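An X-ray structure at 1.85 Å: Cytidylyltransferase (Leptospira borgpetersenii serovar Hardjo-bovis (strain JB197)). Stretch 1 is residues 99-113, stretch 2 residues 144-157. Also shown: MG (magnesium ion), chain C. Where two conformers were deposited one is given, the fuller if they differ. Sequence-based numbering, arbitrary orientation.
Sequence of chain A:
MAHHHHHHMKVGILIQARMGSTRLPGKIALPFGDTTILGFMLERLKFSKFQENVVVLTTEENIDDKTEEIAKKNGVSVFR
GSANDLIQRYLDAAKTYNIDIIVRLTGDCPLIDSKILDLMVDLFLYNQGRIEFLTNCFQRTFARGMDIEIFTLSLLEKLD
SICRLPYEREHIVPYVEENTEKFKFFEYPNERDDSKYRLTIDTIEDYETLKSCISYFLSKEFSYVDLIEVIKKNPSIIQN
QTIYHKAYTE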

ATOM      1  N   ILE A  99     -14.934   5.520  -8.116  1.00 35.83           N
ATOM      2  CA  ILE A  99     -13.501   5.699  -8.356  1.00 31.75           C
ATOM      3  C   ILE A  99     -13.181   5.294  -9.787  1.00 37.04           C
ATOM      4  O   ILE A  99     -13.595   4.221 -10.251  1.00 37.20           O
ATOM      5  CB  ILE A  99     -12.660   4.870  -7.368  1.00 31.39           C
ATOM      6  CG1 ILE A  99     -13.022   5.175  -5.907  1.00 38.97           C
ATOM      7  CG2 ILE A  99     -11.156   5.079  -7.633  1.00 30.49           C
ATOM      8  CD1 ILE A  99     -12.759   6.598  -5.453  1.00 40.65           C
ATOM      9  N   ASP A 100     -12.446   6.155 -10.495  1.00 34.55           N
ATOM     10  CA  ASP A 100     -11.944   5.870 -11.836  1.00 34.19           C
ATOM     11  C   ASP A 100     -10.500   5.395 -11.848  1.00 33.62           C
ATOM     12  O   ASP A 100     -10.142   4.550 -12.681  1.00 37.04           O
ATOM     13  CB  ASP A 100     -12.027   7.129 -12.714  1.00 37.91           C
ATOM     14  CG  ASP A 100     -13.435   7.688 -12.806  1.00 44.87           C
ATOM     15  OD1 ASP A 100     -14.321   6.988 -13.339  1.00 46.39           O
ATOM     16  OD2 ASP A 100     -13.647   8.830 -12.337  1.00 46.50           O
ATOM     17  N   ILE A 101      -9.658   5.936 -10.969  1.00 34.03           N
ATOM     18  CA  ILE A 101      -8.239   5.588 -10.886  0.50 30.90           C
ATOM     19  C   ILE A 101      -7.967   5.030  -9.491  1.00 32.13           C
ATOM     20  O   ILE A 101      -8.028   5.767  -8.496  1.00 31.22           O
ATOM     21  CB  ILE A 101      -7.332   6.788 -11.174  0.50 31.14           C
ATOM     22  CG1 ILE A 101      -7.688   7.419 -12.523  0.50 33.10           C
ATOM     23  CG2 ILE A 101      -5.883   6.352 -11.179  0.50 28.11           C
ATOM     24  CD1 ILE A 101      -7.448   6.515 -13.694  0.50 34.77           C
ATOM     25  N   ILE A 102      -7.653   3.744  -9.418  1.00 29.36           N
ATOM     26  CA  ILE A 102      -7.432   3.073  -8.137  1.00 30.18           C
ATOM     27  C   ILE A 102      -5.954   3.120  -7.745  1.00 30.17           C
ATOM     28  O   ILE A 102      -5.094   2.599  -8.462  1.00 31.94           O
ATOM     29  CB  ILE A 102      -7.928   1.628  -8.195  1.00 27.37           C
ATOM     30  CG1 ILE A 102      -9.455   1.633  -8.342  1.00 35.49           C
ATOM     31  CG2 ILE A 102      -7.470   0.884  -6.924  1.00 27.50           C
ATOM     32  CD1 ILE A 102     -10.013   0.410  -9.051  1.00 42.50           C
ATOM     33  N   VAL A 103      -5.660   3.678  -6.574  1.00 28.05           N
ATOM     34  CA  VAL A 103      -4.333   3.547  -5.980  1.00 26.31           C
ATOM     35  C   VAL A 103      -4.424   2.413  -4.964  1.00 31.23           C
ATOM     36  O   VAL A 103      -5.074   2.542  -3.919  1.00 28.97           O
ATOM     37  CB  VAL A 103      -3.842   4.848  -5.341  1.00 27.72           C
ATOM     38  CG1 VAL A 103      -2.432   4.640  -4.763  1.00 32.10           C
ATOM     39  CG2 VAL A 103      -3.859   5.985  -6.359  1.00 28.39           C
ATOM     40  N   ARG A 104      -3.819   1.283  -5.295  1.00 24.98           N
ATOM     41  CA  ARG A 104      -3.896   0.100  -4.443  1.00 28.78           C
ATOM     42  C   ARG A 104      -2.722   0.083  -3.473  1.00 29.82           C
ATOM     43  O   ARG A 104      -1.565   0.058  -3.903  1.00 29.60           O
ATOM     44  CB  ARG A 104      -3.889  -1.177  -5.269  1.00 27.21           C
ATOM     45  CG  ARG A 104      -4.001  -2.369  -4.307  1.00 32.66           C
ATOM     46  CD  ARG A 104      -3.431  -3.602  -4.864  1.00 35.19           C
ATOM     47  NE  ARG A 104      -3.615  -4.778  -3.994  1.00 28.42           N
ATOM     48  CZ  ARG A 104      -2.993  -5.917  -4.253  1.00 36.02           C
ATOM     49  NH1 ARG A 104      -2.169  -5.949  -5.294  1.00 42.09           N
ATOM     50  NH2 ARG A 104      -3.193  -7.001  -3.501  1.00 29.81           N
ATOM     51  N   LEU A 105      -3.026   0.099  -2.169  1.00 27.99           N
ATOM     52  CA  LEU A 105      -2.050  -0.041  -1.104  1.00 26.73           C
ATOM     53  C   LEU A 105      -2.508  -1.158  -0.184  1.00 26.51           C
ATOM     54  O   LEU A 105      -3.693  -1.498  -0.139  1.00 26.98           O
ATOM     55  CB  LEU A 105      -1.892   1.220  -0.249  1.00 24.99           C
ATOM     56  CG  LEU A 105      -1.621   2.534  -0.981  1.00 25.96           C
ATOM     57  CD1 LEU A 105      -1.584   3.677   0.048  1.00 27.93           C
ATOM     58  CD2 LEU A 105      -0.318   2.453  -1.757  1.00 30.37           C
ATOM     59  N   THR A 106      -1.560  -1.684   0.587  1.00 23.74           N
ATOM     60  CA  THR A 106      -1.871  -2.723   1.563  1.00 23.88           C
ATOM     61  C   THR A 106      -1.394  -2.263   2.934  1.00 26.47           C
ATOM     62  O   THR A 106      -0.401  -1.529   3.058  1.00 29.80           O
ATOM     63  CB  THR A 106      -1.210  -4.057   1.210  1.00 36.44           C
ATOM     64  OG1 THR A 106       0.211  -3.948   1.370  1.00 52.03           O
ATOM     65  CG2 THR A 106      -1.538  -4.471  -0.226  1.00 27.61           C
ATOM     66  N   GLY A 107      -2.106  -2.713   3.959  1.00 34.36           N
ATOM     67  CA  GLY A 107      -1.849  -2.268   5.315  1.00 36.37           C
ATOM     68  C   GLY A 107      -0.575  -2.790   5.957  1.00 31.72           C
ATOM     69  O   GLY A 107      -0.356  -2.587   7.158  1.00 33.11           O
ATOM     70  N   ASP A 108       0.274  -3.490   5.217  1.00 29.32           N
ATOM     71  CA  ASP A 108       1.572  -3.823   5.791  1.00 36.85           C
ATOM     72  C   ASP A 108       2.663  -2.852   5.349  1.00 34.37           C
ATOM     73  O   ASP A 108       3.854  -3.168   5.461  1.00 33.44           O
ATOM     74  CB  ASP A 108       1.962  -5.250   5.450  1.00 43.83           C
ATOM     75  CG  ASP A 108       1.845  -5.530   3.996  1.00 41.12           C
ATOM     76  OD1 ASP A 108       1.859  -4.549   3.192  1.00 41.15           O
ATOM     77  OD2 ASP A 108       1.694  -6.729   3.668  1.00 51.98           O
ATOM     78  N   CYS A 109       2.276  -1.684   4.848  1.00 27.32           N
ATOM     79  CA  CYS A 109       3.216  -0.648   4.421  1.00 31.15           C
ATOM     80  C   CYS A 109       3.022   0.635   5.227  1.00 32.55           C
ATOM     81  O   CYS A 109       2.717   1.700   4.663  1.00 32.86           O
ATOM     82  CB  CYS A 109       3.042  -0.363   2.934  1.00 35.18           C
ATOM     83  SG  CYS A 109       3.475  -1.741   1.873  1.00 32.42           S
ATOM     84  N   PRO A 110       3.230   0.581   6.542  1.00 32.40           N
ATOM     85  CA  PRO A 110       2.892   1.738   7.382  1.00 36.30           C
ATOM     86  C   PRO A 110       3.722   2.985   7.118  1.00 35.29           C
ATOM     87  O   PRO A 110       3.277   4.069   7.513  1.00 42.16           O
ATOM     88  CB  PRO A 110       3.139   1.213   8.798  1.00 39.18           C
ATOM     89  CG  PRO A 110       4.204   0.168   8.608  1.00 36.42           C
ATOM     90  CD  PRO A 110       3.772  -0.526   7.355  1.00 32.87           C
ATOM     91  N   LEU A 111       4.913   2.883   6.516  1.00 31.32           N
ATOM     92  CA  LEU A 111       5.755   4.053   6.269  1.00 28.95           C
ATOM     93  C   LEU A 111       5.631   4.568   4.846  1.00 32.24           C
ATOM     94  O   LEU A 111       6.495   5.337   4.398  1.00 32.92           O
ATOM     95  CB  LEU A 111       7.224   3.761   6.580  1.00 29.75           C
ATOM     96  CG  LEU A 111       7.481   3.238   8.004  1.00 33.59           C
ATOM     97  CD1 LEU A 111       8.951   3.185   8.318  1.00 33.84           C
ATOM     98  CD2 LEU A 111       6.759   4.070   9.054  1.00 36.79           C
ATOM     99  N   ILE A 112       4.570   4.166   4.138  1.00 30.01           N
ATOM    100  CA  ILE A 112       4.324   4.640   2.780  1.00 35.41           C
ATOM    101  C   ILE A 112       4.472   6.156   2.722  1.00 33.67           C
ATOM    102  O   ILE A 112       4.088   6.872   3.655  1.00 32.27           O
ATOM    103  CB  ILE A 112       2.925   4.179   2.331  1.00 35.65           C
ATOM    104  CG1 ILE A 112       2.781   4.289   0.812  1.00 37.65           C
ATOM    105  CG2 ILE A 112       1.802   4.905   3.139  1.00 35.62           C
ATOM    106  CD1 ILE A 112       3.393   3.111   0.067  1.00 42.24           C
ATOM    107  N   ASP A 113       5.065   6.644   1.633  1.00 29.11           N
ATOM    108  CA  ASP A 113       5.403   8.061   1.472  1.00 31.87           C
ATOM    109  C   ASP A 113       4.396   8.689   0.515  1.00 28.22           C
ATOM    110  O   ASP A 113       4.282   8.264  -0.643  1.00 29.30           O
ATOM    111  CB  ASP A 113       6.839   8.223   0.960  1.00 33.46           C
ATOM    112  CG  ASP A 113       7.276   9.700   0.812  1.00 42.96           C
ATOM    113  OD1 ASP A 113       6.436  10.577   0.542  1.00 40.40           O
ATOM    114  OD2 ASP A 113       8.477   9.985   0.946  1.00 50.49           O
TER
HETATM  115 MG    MG C 301       2.241  -7.822   2.191  1.00 59.90          MG
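Stretch 2 (144-157) RGMDIEIFTLSLLE

Arg-104 and Glu-149 form a salt bridge, NH1 of Arg-104 to OE1 of Glu-149 at 2.9 Å. The same two residues pair through their backbones. Arg-104 N donates to Glu-149 O at 2.8 Å, and the return bond, Glu-149 N to Arg-104 O, is weak at 3.4 Å. Water 1 donates to both Arg-104 O and Glu-149 OE1, each at 2.8 Å.

Strand 149-152 runs antiparallel to strand 101-106, with a crossing angle of 158° and a closest axis approach of 4.7 Å. Ile-102 N donates to Phe-151 O at 2.8 Å, and Phe-151 N to Ile-102 O at 3.0 Å. Leu-153 N reaches Asp-100 O at 2.9 Å. There the helix 153-157 begins, capped by Thr-152 OG1, which accepts from Leu-155 N at 2.9 Å.

Before its strand, stretch 2 is extended at Asp-147 and Ile-148. Gly-145 has a positive phi of 104°, and its O lies 3.2 Å from Cys-109 CB. Water 3 links Gly-145 O to Leu-111 N.

Side chains alternate across the sheet. Ile-101 CG2 meets Ile-150 CG2 at 3.5 Å. On the other face, Ile-102 CG2 lies 3.9 Å from Phe-151 CE1, while Ile-102 CD1 touches Leu-156 CD2 at 3.6 Å. Farther along, Ile-112 CD1 packs 3.8 Å from Ile-148 CG1. Met-146 CE ends 3.1 Å from Leu-111 O.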

ATOM      1  N   ARG A 144      11.240  -2.589   0.326  1.00 42.73           N
ATOM      2  CA  ARG A 144       9.950  -3.237   0.503  1.00 42.72           C
ATOM      3  C   ARG A 144       9.129  -2.453   1.512  1.00 44.26           C
ATOM      4  O   ARG A 144       9.657  -1.974   2.513  1.00 41.64           O
ATOM      5  CB  ARG A 144      10.130  -4.675   0.975  1.00 56.49           C
ATOM      6  CG  ARG A 144      10.359  -5.619  -0.172  1.00 70.60           C
ATOM      7  CD  ARG A 144      10.489  -7.076   0.250  1.00 74.97           C
ATOM      8  NE  ARG A 144      10.968  -7.835  -0.900  1.00 73.10           N
ATOM      9  CZ  ARG A 144      10.174  -8.387  -1.811  1.00 65.33           C
ATOM     10  NH1 ARG A 144      10.703  -9.037  -2.841  1.00 68.58           N
ATOM     11  NH2 ARG A 144       8.853  -8.303  -1.681  1.00 53.85           N
ATOM     12  N   GLY A 145       7.838  -2.293   1.235  1.00 49.26           N
ATOM     13  CA  GLY A 145       7.009  -1.445   2.061  1.00 43.28           C
ATOM     14  C   GLY A 145       6.672  -0.088   1.475  1.00 41.75           C
ATOM     15  O   GLY A 145       5.915   0.661   2.105  1.00 40.23           O
ATOM     16  N   MET A 146       7.229   0.275   0.317  1.00 40.40           N
ATOM     17  CA  MET A 146       6.797   1.460  -0.408  1.00 36.61           C
ATOM     18  C   MET A 146       5.878   1.117  -1.575  1.00 33.52           C
ATOM     19  O   MET A 146       5.686   1.962  -2.454  1.00 33.90           O
ATOM     20  CB  MET A 146       7.994   2.254  -0.956  1.00 45.22           C
ATOM     21  CG  MET A 146       8.777   3.076   0.029  1.00 53.14           C
ATOM     22  SD  MET A 146       7.798   4.164   1.070  1.00 48.04           S
ATOM     23  CE  MET A 146       8.054   3.297   2.619  1.00 43.74           C
ATOM     24  N   ASP A 147       5.314  -0.096  -1.600  1.00 35.47           N
ATOM     25  CA  ASP A 147       4.668  -0.616  -2.807  1.00 29.56           C
ATOM     26  C   ASP A 147       3.428   0.193  -3.158  1.00 33.27           C
ATOM     27  O   ASP A 147       2.550   0.419  -2.315  1.00 28.87           O
ATOM     28  CB  ASP A 147       4.255  -2.081  -2.630  1.00 34.79           C
ATOM     29  CG  ASP A 147       5.410  -3.008  -2.271  1.00 40.31           C
ATOM     30  OD1 ASP A 147       6.534  -2.552  -1.980  1.00 34.84           O
ATOM     31  OD2 ASP A 147       5.156  -4.228  -2.267  1.00 41.97           O
ATOM     32  N   ILE A 148       3.353   0.607  -4.419  1.00 31.38           N
ATOM     33  CA  ILE A 148       2.231   1.374  -4.937  1.00 33.25           C
ATOM     34  C   ILE A 148       1.899   0.814  -6.303  1.00 31.79           C
ATOM     35  O   ILE A 148       2.792   0.646  -7.142  1.00 28.51           O
ATOM     36  CB  ILE A 148       2.575   2.877  -5.035  1.00 33.48           C
ATOM     37  CG1 ILE A 148       2.900   3.446  -3.642  1.00 31.92           C
ATOM     38  CG2 ILE A 148       1.429   3.630  -5.711  1.00 31.27           C
ATOM     39  CD1 ILE A 148       3.690   4.825  -3.657  1.00 28.44           C
ATOM     40  N   GLU A 149       0.629   0.512  -6.522  1.00 28.18           N
ATOM     41  CA  GLU A 149       0.108   0.124  -7.819  1.00 29.44           C
ATOM     42  C   GLU A 149      -1.063   1.034  -8.127  1.00 28.68           C
ATOM     43  O   GLU A 149      -1.850   1.361  -7.236  1.00 35.24           O
ATOM     44  CB  GLU A 149      -0.339  -1.366  -7.833  1.00 29.24           C
ATOM     45  CG  GLU A 149       0.816  -2.286  -7.516  1.00 33.10           C
ATOM     46  CD  GLU A 149       0.379  -3.619  -6.922  1.00 36.75           C
ATOM     47  OE1 GLU A 149      -0.522  -3.624  -6.051  1.00 37.65           O
ATOM     48  OE2 GLU A 149       0.956  -4.644  -7.337  1.00 38.54           O
ATOM     49  N   ILE A 150      -1.139   1.489  -9.373  1.00 27.59           N
ATOM     50  CA  ILE A 150      -2.203   2.373  -9.833  1.00 26.78           C
ATOM     51  C   ILE A 150      -2.790   1.786 -11.099  1.00 27.82           C
ATOM     52  O   ILE A 150      -2.053   1.494 -12.047  1.00 33.14           O
ATOM     53  CB  ILE A 150      -1.675   3.797 -10.097  1.00 26.20           C
ATOM     54  CG1 ILE A 150      -0.911   4.295  -8.852  1.00 34.69           C
ATOM     55  CG2 ILE A 150      -2.839   4.696 -10.424  1.00 28.23           C
ATOM     56  CD1 ILE A 150      -0.226   5.685  -9.063  1.00 29.65           C
ATOM     57  N   PHE A 151      -4.112   1.637 -11.139  1.00 33.37           N
ATOM     58  CA  PHE A 151      -4.727   1.149 -12.360  1.00 35.36           C
ATOM     59  C   PHE A 151      -6.144   1.681 -12.491  1.00 35.11           C
ATOM     60  O   PHE A 151      -6.757   2.129 -11.516  1.00 34.55           O
ATOM     61  CB  PHE A 151      -4.710  -0.380 -12.418  1.00 30.66           C
ATOM     62  CG  PHE A 151      -5.081  -1.040 -11.116  1.00 37.13           C
ATOM     63  CD1 PHE A 151      -6.413  -1.251 -10.792  1.00 35.95           C
ATOM     64  CD2 PHE A 151      -4.103  -1.444 -10.224  1.00 35.92           C
ATOM     65  CE1 PHE A 151      -6.764  -1.870  -9.583  1.00 33.90           C
ATOM     66  CE2 PHE A 151      -4.438  -2.045  -9.025  1.00 33.76           C
ATOM     67  CZ  PHE A 151      -5.763  -2.262  -8.695  1.00 32.77           C
ATOM     68  N   THR A 152      -6.644   1.647 -13.726  1.00 36.26           N
ATOM     69  CA  THR A 152      -7.976   2.145 -14.035  1.00 33.18           C
ATOM     70  C   THR A 152      -9.031   1.155 -13.564  1.00 37.33           C
ATOM     71  O   THR A 152      -8.779  -0.045 -13.431  1.00 33.56           O
ATOM     72  CB  THR A 152      -8.163   2.386 -15.540  1.00 36.71           C
ATOM     73  OG1 THR A 152      -8.060   1.151 -16.262  1.00 36.65           O
ATOM     74  CG2 THR A 152      -7.125   3.383 -16.079  1.00 40.07           C
ATOM     75  N   LEU A 153     -10.224   1.677 -13.306  1.00 35.94           N
ATOM     76  CA  LEU A 153     -11.356   0.798 -13.065  1.00 37.63           C
ATOM     77  C   LEU A 153     -11.552  -0.143 -14.243  1.00 41.42           C
ATOM     78  O   LEU A 153     -11.892  -1.319 -14.064  1.00 36.85           O
ATOM     79  CB  LEU A 153     -12.614   1.629 -12.818  1.00 37.42           C
ATOM     80  CG  LEU A 153     -13.932   0.863 -12.717  1.00 42.25           C
ATOM     81  CD1 LEU A 153     -14.008   0.104 -11.425  1.00 40.43           C
ATOM     82  CD2 LEU A 153     -15.067   1.863 -12.849  1.00 47.09           C
ATOM     83  N   SER A 154     -11.328   0.355 -15.466  1.00 39.06           N
ATOM     84  CA  SER A 154     -11.508  -0.489 -16.645  1.00 39.90           C
ATOM     85  C   SER A 154     -10.563  -1.688 -16.625  1.00 34.75           C
ATOM     86  O   SER A 154     -10.970  -2.811 -16.954  1.00 36.42           O
ATOM     87  CB  SER A 154     -11.320   0.346 -17.916  1.00 40.87           C
ATOM     88  OG  SER A 154     -12.503   1.083 -18.158  1.00 52.33           O
ATOM     89  N   LEU A 155      -9.304  -1.477 -16.235  1.00 34.17           N
ATOM     90  CA  LEU A 155      -8.370  -2.593 -16.137  1.00 35.64           C
ATOM     91  C   LEU A 155      -8.843  -3.595 -15.087  1.00 40.57           C
ATOM     92  O   LEU A 155      -8.848  -4.808 -15.327  1.00 37.82           O
ATOM     93  CB  LEU A 155      -6.960  -2.096 -15.803  1.00 36.10           C
ATOM     94  CG  LEU A 155      -6.016  -3.291 -15.549  1.00 45.08           C
ATOM     95  CD1 LEU A 155      -4.721  -3.205 -16.304  1.00 45.20           C
ATOM     96  CD2 LEU A 155      -5.737  -3.507 -14.047  1.00 40.36           C
ATOM     97  N   LEU A 156      -9.258  -3.100 -13.922  1.00 34.70           N
ATOM     98  CA  LEU A 156      -9.734  -4.003 -12.876  1.00 39.85           C
ATOM     99  C   LEU A 156     -10.925  -4.830 -13.363  1.00 40.64           C
ATOM    100  O   LEU A 156     -11.020  -6.029 -13.073  1.00 35.92           O
ATOM    101  CB  LEU A 156     -10.076  -3.199 -11.616  1.00 30.84           C
ATOM    102  CG  LEU A 156     -10.581  -4.039 -10.425  1.00 41.49           C
ATOM    103  CD1 LEU A 156      -9.542  -5.081 -10.112  1.00 33.22           C
ATOM    104  CD2 LEU A 156     -10.821  -3.130  -9.210  1.00 38.29           C
ATOM    105  N   GLU A 157     -11.822  -4.221 -14.142  1.00 40.38           N
ATOM    106  CA  GLU A 157     -12.953  -4.963 -14.686  1.00 46.00           C
ATOM    107  C   GLU A 157     -12.493  -6.052 -15.650  1.00 47.45           C
ATOM    108  O   GLU A 157     -13.033  -7.169 -15.636  1.00 47.25           O
ATOM    109  CB  GLU A 157     -13.932  -3.994 -15.351  1.00 44.77           C
ATOM    110  CG  GLU A 157     -14.740  -3.207 -14.314  1.00 49.25           C
ATOM    111  CD  GLU A 157     -15.642  -2.144 -14.923  1.00 59.07           C
ATOM    112  OE1 GLU A 157     -15.340  -1.660 -16.031  1.00 57.90           O
ATOM    113  OE2 GLU A 157     -16.654  -1.790 -14.280  1.00 61.02           O
TER
HETATM  114  O   HOH W   1       0.214  -2.091  -3.862  1.00 36.03           O
HETATM  115  O   HOH W   2       1.291  -0.815  -0.314  1.00 32.20           O
HETATM  116  O   HOH W   3       6.178   0.824   5.043  1.00 30.05           O
HETATM  117  O   HOH W   4       4.494  -7.698   3.000  1.00 43.07           O
HETATM  118  O   HOH W   5       1.987  -9.454   4.023  1.00 43.79           O
HETATM  119  O   HOH W   6       3.153  -9.033   0.321  1.00 57.28           O